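Long-range contacts in sporozoite surface protein 2 (Plasmodium vivax, PDB 4HQO), which probably acts as a sporozoite surface adhesin and receptor for gliding motility, with a metal-binding von Willebrand factor A domain and a thrombospondin repeat: residues K9-V14 and C207-R212; D220-C225 and G232-S237; L47-S52 and Q85-V90. The protein carries 4 engineered substitutions. All coordinates share one frame; numbering follows the deposited sequence.

Contact 1: residues K9-V14 and C207-R212; sequences KYSEEV and CTEVER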
loop_
_atom_site.group_PDB
_atom_site.type_symbol
_atom_site.label_atom_id
_atom_site.label_comp_id
_atom_site.label_asym_id
_atom_site.label_seq_id
_atom_site.Cartn_x
_atom_site.Cartn_y
_atom_site.Cartn_z
ATOM N N LYS A 9 1.219 19.080 -20.879
ATOM C CA LYS A 9 0.014 18.621 -20.200
ATOM C C LYS A 9 -0.569 17.405 -20.905
ATOM O O LYS A 9 -0.606 17.348 -22.138
ATOM C CB LYS A 9 -1.032 19.740 -20.150
ATOM C CG LYS A 9 -0.586 20.991 -19.402
ATOM C CD LYS A 9 -1.597 22.117 -19.563
ATOM C CE LYS A 9 -1.107 23.407 -18.916
ATOM N NZ LYS A 9 -1.963 24.574 -19.280
ATOM N N TYR A 10 -1.034 16.438 -20.120
ATOM C CA TYR A 10 -1.626 15.228 -20.677
ATOM C C TYR A 10 -2.657 14.606 -19.738
ATOM O O TYR A 10 -2.646 14.847 -18.529
ATOM C CB TYR A 10 -0.540 14.204 -21.032
ATOM C CG TYR A 10 0.338 13.795 -19.870
ATOM C CD1 TYR A 10 1.407 14.588 -19.470
ATOM C CD2 TYR A 10 0.102 12.613 -19.177
ATOM C CE1 TYR A 10 2.214 14.219 -18.403
ATOM C CE2 TYR A 10 0.905 12.234 -18.108
ATOM C CZ TYR A 10 1.959 13.044 -17.727
ATOM O OH TYR A 10 2.763 12.679 -16.673
ATOM N N SER A 11 -3.546 13.801 -20.308
ATOM C CA SER A 11 -4.576 13.120 -19.537
ATOM C C SER A 11 -4.135 11.716 -19.116
ATOM O O SER A 11 -3.426 11.027 -19.853
ATOM C CB SER A 11 -5.865 13.036 -20.356
ATOM O OG SER A 11 -6.851 12.281 -19.677
ATOM N N GLU A 12 -4.551 11.298 -17.923
ATOM C CA GLU A 12 -4.330 9.929 -17.482
ATOM C C GLU A 12 -5.345 9.514 -16.426
ATOM O O GLU A 12 -5.853 10.337 -15.663
ATOM C CB GLU A 12 -2.896 9.717 -16.975
ATOM C CG GLU A 12 -2.672 10.036 -15.507
ATOM C CD GLU A 12 -1.255 9.728 -15.060
ATOM O OE1 GLU A 12 -0.416 9.404 -15.927
ATOM O OE2 GLU A 12 -0.980 9.809 -13.844
ATOM N N GLU A 13 -5.641 8.223 -16.396
ATOM C CA GLU A 13 -6.597 7.678 -15.452
ATOM C C GLU A 13 -5.867 7.244 -14.187
ATOM O O GLU A 13 -4.846 6.562 -14.251
ATOM C CB GLU A 13 -7.338 6.504 -16.093
ATOM C CG GLU A 13 -8.439 5.900 -15.246
ATOM C CD GLU A 13 -9.185 4.803 -15.981
ATOM O OE1 GLU A 13 -9.526 5.008 -17.169
ATOM O OE2 GLU A 13 -9.419 3.732 -15.376
ATOM N N VAL A 14 -6.385 7.658 -13.037
ATOM C CA VAL A 14 -5.744 7.374 -11.764
ATOM C C VAL A 14 -6.686 6.602 -10.853
ATOM O O VAL A 14 -7.762 7.087 -10.502
ATOM C CB VAL A 14 -5.298 8.674 -11.058
ATOM C CG1 VAL A 14 -4.780 8.375 -9.656
ATOM C CG2 VAL A 14 -4.236 9.379 -11.879
ATOM N N CYS A 207 -11.725 5.120 -9.500
ATOM C CA CYS A 207 -11.031 5.612 -10.687
ATOM C C CYS A 207 -11.519 6.999 -11.070
ATOM O O CYS A 207 -12.720 7.235 -11.168
ATOM C CB CYS A 207 -11.227 4.659 -11.872
ATOM S SG CYS A 207 -10.438 3.043 -11.660
ATOM N N THR A 208 -10.585 7.919 -11.276
ATOM C CA THR A 208 -10.934 9.237 -11.790
ATOM C C THR A 208 -10.033 9.623 -12.950
ATOM O O THR A 208 -8.962 9.049 -13.137
ATOM C CB THR A 208 -10.882 10.342 -10.709
ATOM O OG1 THR A 208 -9.548 10.462 -10.207
ATOM C CG2 THR A 208 -11.828 10.028 -9.552
ATOM N N GLU A 209 -10.478 10.593 -13.733
ATOM C CA GLU A 209 -9.692 11.087 -14.849
ATOM C C GLU A 209 -9.089 12.439 -14.478
ATOM O O GLU A 209 -9.817 13.392 -14.200
ATOM C CB GLU A 209 -10.579 11.224 -16.083
ATOM C CG GLU A 209 -9.824 11.326 -17.384
ATOM C CD GLU A 209 -10.756 11.412 -18.574
ATOM O OE1 GLU A 209 -11.915 11.845 -18.391
ATOM O OE2 GLU A 209 -10.336 11.041 -19.688
ATOM N N VAL A 210 -7.761 12.515 -14.463
ATOM C CA VAL A 210 -7.065 13.739 -14.088
ATOM C C VAL A 210 -6.164 14.247 -15.210
ATOM O O VAL A 210 -5.875 13.528 -16.165
ATOM C CB VAL A 210 -6.202 13.540 -12.834
ATOM C CG1 VAL A 210 -6.999 12.851 -11.736
ATOM C CG2 VAL A 210 -4.964 12.733 -13.176
ATOM N N GLU A 211 -5.722 15.494 -15.084
ATOM C CA GLU A 211 -4.767 16.074 -16.020
ATOM C C GLU A 211 -3.400 16.191 -15.354
ATOM O O GLU A 211 -3.292 16.658 -14.221
ATOM C CB GLU A 211 -5.241 17.445 -16.505
ATOM C CG GLU A 211 -4.269 18.113 -17.460
ATOM C CD GLU A 211 -4.822 19.384 -18.074
ATOM O OE1 GLU A 211 -5.628 19.287 -19.027
ATOM O OE2 GLU A 211 -4.444 20.479 -17.609
ATOM N N ARG A 212 -2.360 15.756 -16.058
ATOM C CA ARG A 212 -1.014 15.757 -15.498
ATOM C C ARG A 212 -0.066 16.717 -16.213
ATOM O O ARG A 212 -0.229 17.018 -17.397
ATOM C CB ARG A 212 -0.444 14.342 -15.477
ATOM C CG ARG A 212 -1.044 13.475 -14.388
ATOM C CD ARG A 212 -0.648 14.002 -13.019
ATOM N NE ARG A 212 -1.434 13.411 -11.938
ATOM C CZ ARG A 212 -2.410 14.043 -11.291
ATOM N NH1 ARG A 212 -2.728 15.294 -11.614
ATOM N NH2 ARG A 212 -3.069 13.424 -10.317
HETATM O O HOH W 1 -4.764 23.160 -18.562
HETATM O O HOH W 2 -7.419 9.481 -19.592
HETATM O O HOH W 3 -1.487 10.975 -10.901
HETATM O O HOH W 4 -8.661 9.107 -8.230
#
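Residues 9-14 and 207-212 form an antiparallel two-stranded ribbon, held by six main-chain hydrogen bonds. They come in reciprocal pairs, Y10 with R212, E12 with V210 and V14 with T208; the tightest runs from R212 N to Y10 O, 2.6 Å and almost straight at 177°. The side chains of these six residues share one face, while S11, E13, E209 and E211 occupy the other. R212 runs across much of the first face. Its CB lies over one face of the Y10 ring, displaced toward the rim and 3.5 Å from Y10 CZ, a CH-pi contact. Y10 takes part in it because its CG occupies the crowded position between its backbone N and carbonyl carbon (chi1 58°). R212 CG then brushes the carboxylate of E12, 3.7 Å from E12 OE2, before the chain bends at chi2 (-66°). R212 NE comes no nearer than 4.1 Å to E12 OE2, so the opposite charges meet through a water that accepts from R212 NE at 2.6 Å and donates to E12 OE2. Beyond the bend, the guanidinium lays one face over V210 CG2, and R212 NH1 makes a weak bond back to E211 O. V210 CG2 in turn touches V14 CG2 at 3.7 Å. Near the K9 end, beside the face that bears E211, a water gives a hydrogen bond to E211 OE2 and accepts one from K9 NZ. C207 is tied by a disulfide to C15, fastening the strands where they leave the ribbon for the A domain. Charged groups joined through water, over a ladder made by the main chain, imply that the pairing depends little on an apolar interior, consistent with the extensible beta-ribbon of this receptor.

Contact 2: residues D220-C225 and G232-S237; sequences DPWTAC and GTHSRS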
loop_
_atom_site.group_PDB
_atom_site.type_symbol
_atom_site.label_atom_id
_atom_site.label_comp_id
_atom_site.label_asym_id
_atom_site.label_seq_id
_atom_site.Cartn_x
_atom_site.Cartn_y
_atom_site.Cartn_z
ATOM N N ASP A 220 18.024 24.107 -25.945
ATOM C CA ASP A 220 19.365 24.520 -26.316
ATOM C C ASP A 220 19.189 25.729 -27.228
ATOM O O ASP A 220 18.085 25.972 -27.719
ATOM C CB ASP A 220 20.106 23.388 -27.037
ATOM C CG ASP A 220 20.423 22.214 -26.120
ATOM O OD1 ASP A 220 20.199 22.330 -24.896
ATOM O OD2 ASP A 220 20.906 21.179 -26.623
ATOM N N PRO A 221 20.260 26.511 -27.436
ATOM C CA PRO A 221 20.167 27.661 -28.341
ATOM C C PRO A 221 19.772 27.267 -29.760
ATOM O O PRO A 221 20.110 26.173 -30.208
ATOM C CB PRO A 221 21.593 28.214 -28.339
ATOM C CG PRO A 221 22.127 27.839 -27.008
ATOM C CD PRO A 221 21.544 26.489 -26.711
ATOM N N TRP A 222 19.060 28.157 -30.446
ATOM C CA TRP A 222 18.754 27.985 -31.862
ATOM C C TRP A 222 20.038 27.810 -32.655
ATOM O O TRP A 222 21.051 28.432 -32.348
ATOM C CB TRP A 222 17.998 29.201 -32.406
ATOM C CG TRP A 222 16.558 29.269 -32.000
ATOM C CD1 TRP A 222 16.026 30.012 -30.989
ATOM C CD2 TRP A 222 15.462 28.568 -32.604
ATOM N NE1 TRP A 222 14.665 29.817 -30.924
ATOM C CE2 TRP A 222 14.296 28.938 -31.907
ATOM C CE3 TRP A 222 15.357 27.666 -33.670
ATOM C CZ2 TRP A 222 13.037 28.433 -32.235
ATOM C CZ3 TRP A 222 14.107 27.168 -33.996
ATOM C CH2 TRP A 222 12.963 27.551 -33.279
ATOM N N THR A 223 19.999 26.958 -33.672
ATOM C CA THR A 223 21.141 26.795 -34.555
ATOM C C THR A 223 21.197 27.968 -35.530
ATOM O O THR A 223 20.235 28.734 -35.652
ATOM C CB THR A 223 21.065 25.474 -35.358
ATOM O OG1 THR A 223 19.946 25.517 -36.251
ATOM C CG2 THR A 223 20.923 24.280 -34.422
ATOM N N ALA A 224 22.327 28.111 -36.216
ATOM C CA ALA A 224 22.460 29.118 -37.260
ATOM C C ALA A 224 21.505 28.786 -38.398
ATOM O O ALA A 224 21.108 27.630 -38.563
ATOM C CB ALA A 224 23.892 29.163 -37.768
ATOM N N CYS A 225 21.135 29.797 -39.178
ATOM C CA CYS A 225 20.256 29.589 -40.323
ATOM C C CYS A 225 20.900 28.626 -41.318
ATOM O O CYS A 225 22.123 28.621 -41.479
ATOM C CB CYS A 225 19.925 30.919 -41.003
ATOM S SG CYS A 225 18.505 30.848 -42.126
ATOM N N GLY A 232 15.754 30.388 -45.177
ATOM C CA GLY A 232 16.157 29.049 -44.790
ATOM C C GLY A 232 15.434 28.591 -43.538
ATOM O O GLY A 232 14.373 29.117 -43.196
ATOM N N THR A 233 16.005 27.603 -42.857
ATOM C CA THR A 233 15.430 27.094 -41.616
ATOM C C THR A 233 16.510 26.860 -40.571
ATOM O O THR A 233 17.655 26.558 -40.906
ATOM C CB THR A 233 14.676 25.751 -41.825
ATOM O OG1 THR A 233 15.591 24.746 -42.284
ATOM C CG2 THR A 233 13.537 25.903 -42.826
ATOM N N HIS A 234 16.143 26.997 -39.303
ATOM C CA HIS A 234 17.018 26.573 -38.215
ATOM C C HIS A 234 16.201 25.869 -37.136
ATOM O O HIS A 234 14.974 25.946 -37.127
ATOM C CB HIS A 234 17.827 27.745 -37.639
ATOM C CG HIS A 234 17.001 28.792 -36.954
ATOM N ND1 HIS A 234 17.483 29.548 -35.906
ATOM C CD2 HIS A 234 15.735 29.221 -37.173
ATOM C CE1 HIS A 234 16.548 30.389 -35.504
ATOM N NE2 HIS A 234 15.477 30.212 -36.258
ATOM N N SER A 235 16.882 25.176 -36.231
ATOM C CA SER A 235 16.185 24.400 -35.216
ATOM C C SER A 235 16.772 24.599 -33.825
ATOM O O SER A 235 17.833 25.200 -33.666
ATOM C CB SER A 235 16.232 22.913 -35.577
ATOM O OG SER A 235 17.529 22.387 -35.359
ATOM N N ARG A 236 16.070 24.093 -32.818
ATOM C CA ARG A 236 16.642 23.965 -31.486
ATOM C C ARG A 236 16.193 22.664 -30.833
ATOM O O ARG A 236 15.067 22.207 -31.042
ATOM C CB ARG A 236 16.317 25.177 -30.608
ATOM C CG ARG A 236 14.844 25.478 -30.427
ATOM C CD ARG A 236 14.680 26.643 -29.465
ATOM N NE ARG A 236 13.285 26.937 -29.156
ATOM C CZ ARG A 236 12.899 27.853 -28.275
ATOM N NH1 ARG A 236 13.809 28.560 -27.619
ATOM N NH2 ARG A 236 11.607 28.064 -28.048
ATOM N N SER A 237 17.087 22.060 -30.059
ATOM C CA SER A 237 16.812 20.771 -29.436
ATOM C C SER A 237 16.922 20.841 -27.917
ATOM O O SER A 237 17.314 21.865 -27.357
ATOM C CB SER A 237 17.764 19.702 -29.981
ATOM O OG SER A 237 17.614 19.546 -31.382
HETATM O O HOH W 5 19.613 23.191 -30.421
#
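The indole of W222 is sandwiched between two side chains of the strand 232-237, and this layering is the tight half of the contact. On one face sits H234, whose imidazole makes an offset stack with the six-membered ring, centroids 4.4 Å apart and planes inclined by 28°. The opposite face takes R236: its chain runs extended from CG to NE, so that R236 CD lies over the five-membered ring, 3.4 Å from W222 CE2, and the guanidinium follows nearly parallel to the indole at 10°. H234 is kept from turning by its own edge, because H234 ND1 donates in the ring plane to T223 O at 2.9 Å. T223 grips the strand twice more: T223 N donates to S235 O at 2.8 Å, and S235 N donates to T223 OG1 at 3.1 Å. A threonine hydroxyl thus stands in for a main-chain acceptor, which probably helps the irregular segment 220-225 to pair with a strand. Toward D220 the fit loosens. One direct bond remains, D220 N to S237 O at 2.7 Å, nearly along the carbonyl axis, and beside it a water bridges the chains, donating to P221 O and accepting from S237 N at 2.8 Å. P221 and A224 turn their side chains away from the strand, and S237 OG is engaged by H248 of strand 248-255. At the other end C225, disulfide-bonded to C253, rests its SG against G232. R236 also makes a cation-pi contact with W219, so tryptophans and arginine interleave in the layered core by which thrombospondin type 1 repeats are recognised; segment 220-225, without regular strand geometry here, corresponds to their irregular, rippled first strand.

Contact 3: residues L47-S52 and Q85-V90; sequences LINSLS and QALSKV
I48 lays its CG2 methyl alongside L87, 3.7 Å from L87 CD2, the two side chains sliding past each other in opposite directions. The same methyl reaches A86 CB at 4.0 Å, one residue back on helix 83-96. With CG1 anti to its carbonyl carbon (chi1 -75°) and the chain extended beyond it, the other branch of I48 is carried forward to meet V90 tip to tip, CD1 to CG2 at 3.7 Å. One branched residue therefore spans a full turn of the facing helix. At the more exposed margin L87 CD1 touches the amide oxygen N49 OD1, 3.6 Å away; no hydrogen bond crosses between the segments. Polar needs are met locally as helix 33-49 runs out: L47 O accepts from both S50 N and S50 OG, the latter at 2.5 Å. K83, just ahead of the second segment, adds a hydrogen bond from its NZ to N49 O. Around this seam V90 also packs on L44 and N45, and I48 rests on L23 of strand 19-26. Helix 33-49 thus sits between helix 83-96 and strand 19-26, consistent with the alpha/beta von Willebrand factor A fold, in which helices pack against a central, largely parallel sheet.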
loop_
_atom_site.group_PDB
_atom_site.type_symbol
_atom_site.label_atom_id
_atom_site.label_comp_id
_atom_site.label_asym_id
_atom_site.label_seq_id
_atom_site.Cartn_x
_atom_site.Cartn_y
_atom_site.Cartn_z
ATOM N N LEU A 47 -11.137 -14.328 5.076
ATOM C CA LEU A 47 -10.573 -13.018 4.812
ATOM C C LEU A 47 -9.734 -13.045 3.542
ATOM O O LEU A 47 -9.981 -12.285 2.606
ATOM C CB LEU A 47 -9.714 -12.580 5.993
ATOM C CG LEU A 47 -9.135 -11.175 6.030
ATOM C CD1 LEU A 47 -10.236 -10.153 5.843
ATOM C CD2 LEU A 47 -8.449 -10.975 7.372
ATOM N N ILE A 48 -8.748 -13.935 3.515
ATOM C CA ILE A 48 -7.812 -14.003 2.404
ATOM C C ILE A 48 -8.490 -14.442 1.110
ATOM O O ILE A 48 -8.159 -13.955 0.032
ATOM C CB ILE A 48 -6.607 -14.899 2.748
ATOM C CG1 ILE A 48 -5.683 -14.148 3.708
ATOM C CG2 ILE A 48 -5.864 -15.324 1.486
ATOM C CD1 ILE A 48 -4.662 -15.024 4.439
ATOM N N ASN A 49 -9.462 -15.339 1.225
ATOM C CA ASN A 49 -10.250 -15.757 0.079
ATOM C C ASN A 49 -11.042 -14.613 -0.535
ATOM O O ASN A 49 -11.446 -14.692 -1.685
ATOM C CB ASN A 49 -11.201 -16.891 0.465
ATOM C CG ASN A 49 -11.481 -17.818 -0.681
ATOM O OD1 ASN A 49 -10.562 -18.303 -1.337
ATOM N ND2 ASN A 49 -12.760 -18.057 -0.951
ATOM N N SER A 50 -11.259 -13.546 0.227
ATOM C CA SER A 50 -12.047 -12.421 -0.261
ATOM C C SER A 50 -11.159 -11.383 -0.933
ATOM O O SER A 50 -11.658 -10.445 -1.535
ATOM C CB SER A 50 -12.790 -11.746 0.894
ATOM O OG SER A 50 -11.891 -10.958 1.677
ATOM N N LEU A 51 -9.846 -11.536 -0.804
ATOM C CA LEU A 51 -8.916 -10.532 -1.313
ATOM C C LEU A 51 -8.487 -10.829 -2.736
ATOM O O LEU A 51 -8.004 -11.918 -3.031
ATOM C CB LEU A 51 -7.667 -10.472 -0.448
ATOM C CG LEU A 51 -7.843 -10.100 1.018
ATOM C CD1 LEU A 51 -6.495 -10.198 1.704
ATOM C CD2 LEU A 51 -8.414 -8.699 1.105
ATOM N N SER A 52 -8.643 -9.846 -3.612
ATOM C CA SER A 52 -8.175 -9.988 -4.981
ATOM C C SER A 52 -6.675 -9.679 -5.075
ATOM O O SER A 52 -6.292 -8.577 -5.467
ATOM C CB SER A 52 -8.979 -9.070 -5.909
ATOM O OG SER A 52 -8.638 -9.299 -7.268
ATOM N N GLN A 85 -1.479 -19.449 -2.955
ATOM C CA GLN A 85 -0.240 -19.591 -2.198
ATOM C C GLN A 85 -0.350 -18.999 -0.786
ATOM O O GLN A 85 0.183 -19.561 0.179
ATOM C CB GLN A 85 0.916 -18.969 -2.974
ATOM C CG GLN A 85 1.259 -19.736 -4.251
ATOM C CD GLN A 85 2.533 -19.222 -4.909
ATOM O OE1 GLN A 85 3.590 -19.165 -4.280
ATOM N NE2 GLN A 85 2.437 -18.842 -6.181
ATOM N N ALA A 86 -1.068 -17.886 -0.653
ATOM C CA ALA A 86 -1.315 -17.317 0.663
ATOM C C ALA A 86 -2.163 -18.284 1.492
ATOM O O ALA A 86 -1.925 -18.470 2.684
ATOM C CB ALA A 86 -2.002 -15.965 0.529
ATOM N N LEU A 87 -3.157 -18.891 0.854
ATOM C CA LEU A 87 -4.010 -19.856 1.530
ATOM C C LEU A 87 -3.232 -21.084 1.997
ATOM O O LEU A 87 -3.527 -21.621 3.057
ATOM C CB LEU A 87 -5.210 -20.263 0.652
ATOM C CG LEU A 87 -6.258 -19.140 0.515
ATOM C CD1 LEU A 87 -7.308 -19.479 -0.517
ATOM C CD2 LEU A 87 -6.912 -18.820 1.873
ATOM N N SER A 88 -2.240 -21.525 1.218
ATOM C CA SER A 88 -1.393 -22.649 1.649
ATOM C C SER A 88 -0.641 -22.293 2.928
ATOM O O SER A 88 -0.405 -23.153 3.770
ATOM C CB SER A 88 -0.389 -23.067 0.568
ATOM O OG SER A 88 -1.048 -23.494 -0.608
ATOM N N LYS A 89 -0.272 -21.022 3.076
ATOM C CA LYS A 89 0.428 -20.597 4.288
ATOM C C LYS A 89 -0.507 -20.732 5.489
ATOM O O LYS A 89 -0.103 -21.185 6.554
ATOM C CB LYS A 89 0.975 -19.170 4.148
ATOM C CG LYS A 89 1.719 -18.638 5.395
ATOM C CD LYS A 89 2.868 -19.551 5.786
ATOM C CE LYS A 89 3.911 -19.640 4.691
ATOM N NZ LYS A 89 4.979 -20.610 5.032
ATOM N N VAL A 90 -1.768 -20.357 5.303
ATOM C CA VAL A 90 -2.772 -20.532 6.345
ATOM C C VAL A 90 -2.912 -22.014 6.712
ATOM O O VAL A 90 -3.006 -22.371 7.889
ATOM C CB VAL A 90 -4.143 -19.992 5.896
ATOM C CG1 VAL A 90 -5.208 -20.244 6.976
ATOM C CG2 VAL A 90 -4.046 -18.501 5.550
#

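Only contact 3 is buried; contacts 1 and 2 lie at the surface of an elongated molecule, and no two of the three touch. Contact 3 knits helices within the A domain, almost entirely with aliphatic side chains and with no hydrogen bond across. Contact 1 pairs two strands 193 residues apart in the chain, and contact 3 falls between them; there main-chain bonds and water-linked charges do the work. Contact 2 follows in series along the thrombospondin repeat, its centre about 61 Å from that of contact 3, where aromatic and guanidinium layers replace an aliphatic interior. Contacts 1 and 2 each include a disulfide cysteine, C207 and C225, whereas contact 3 has none.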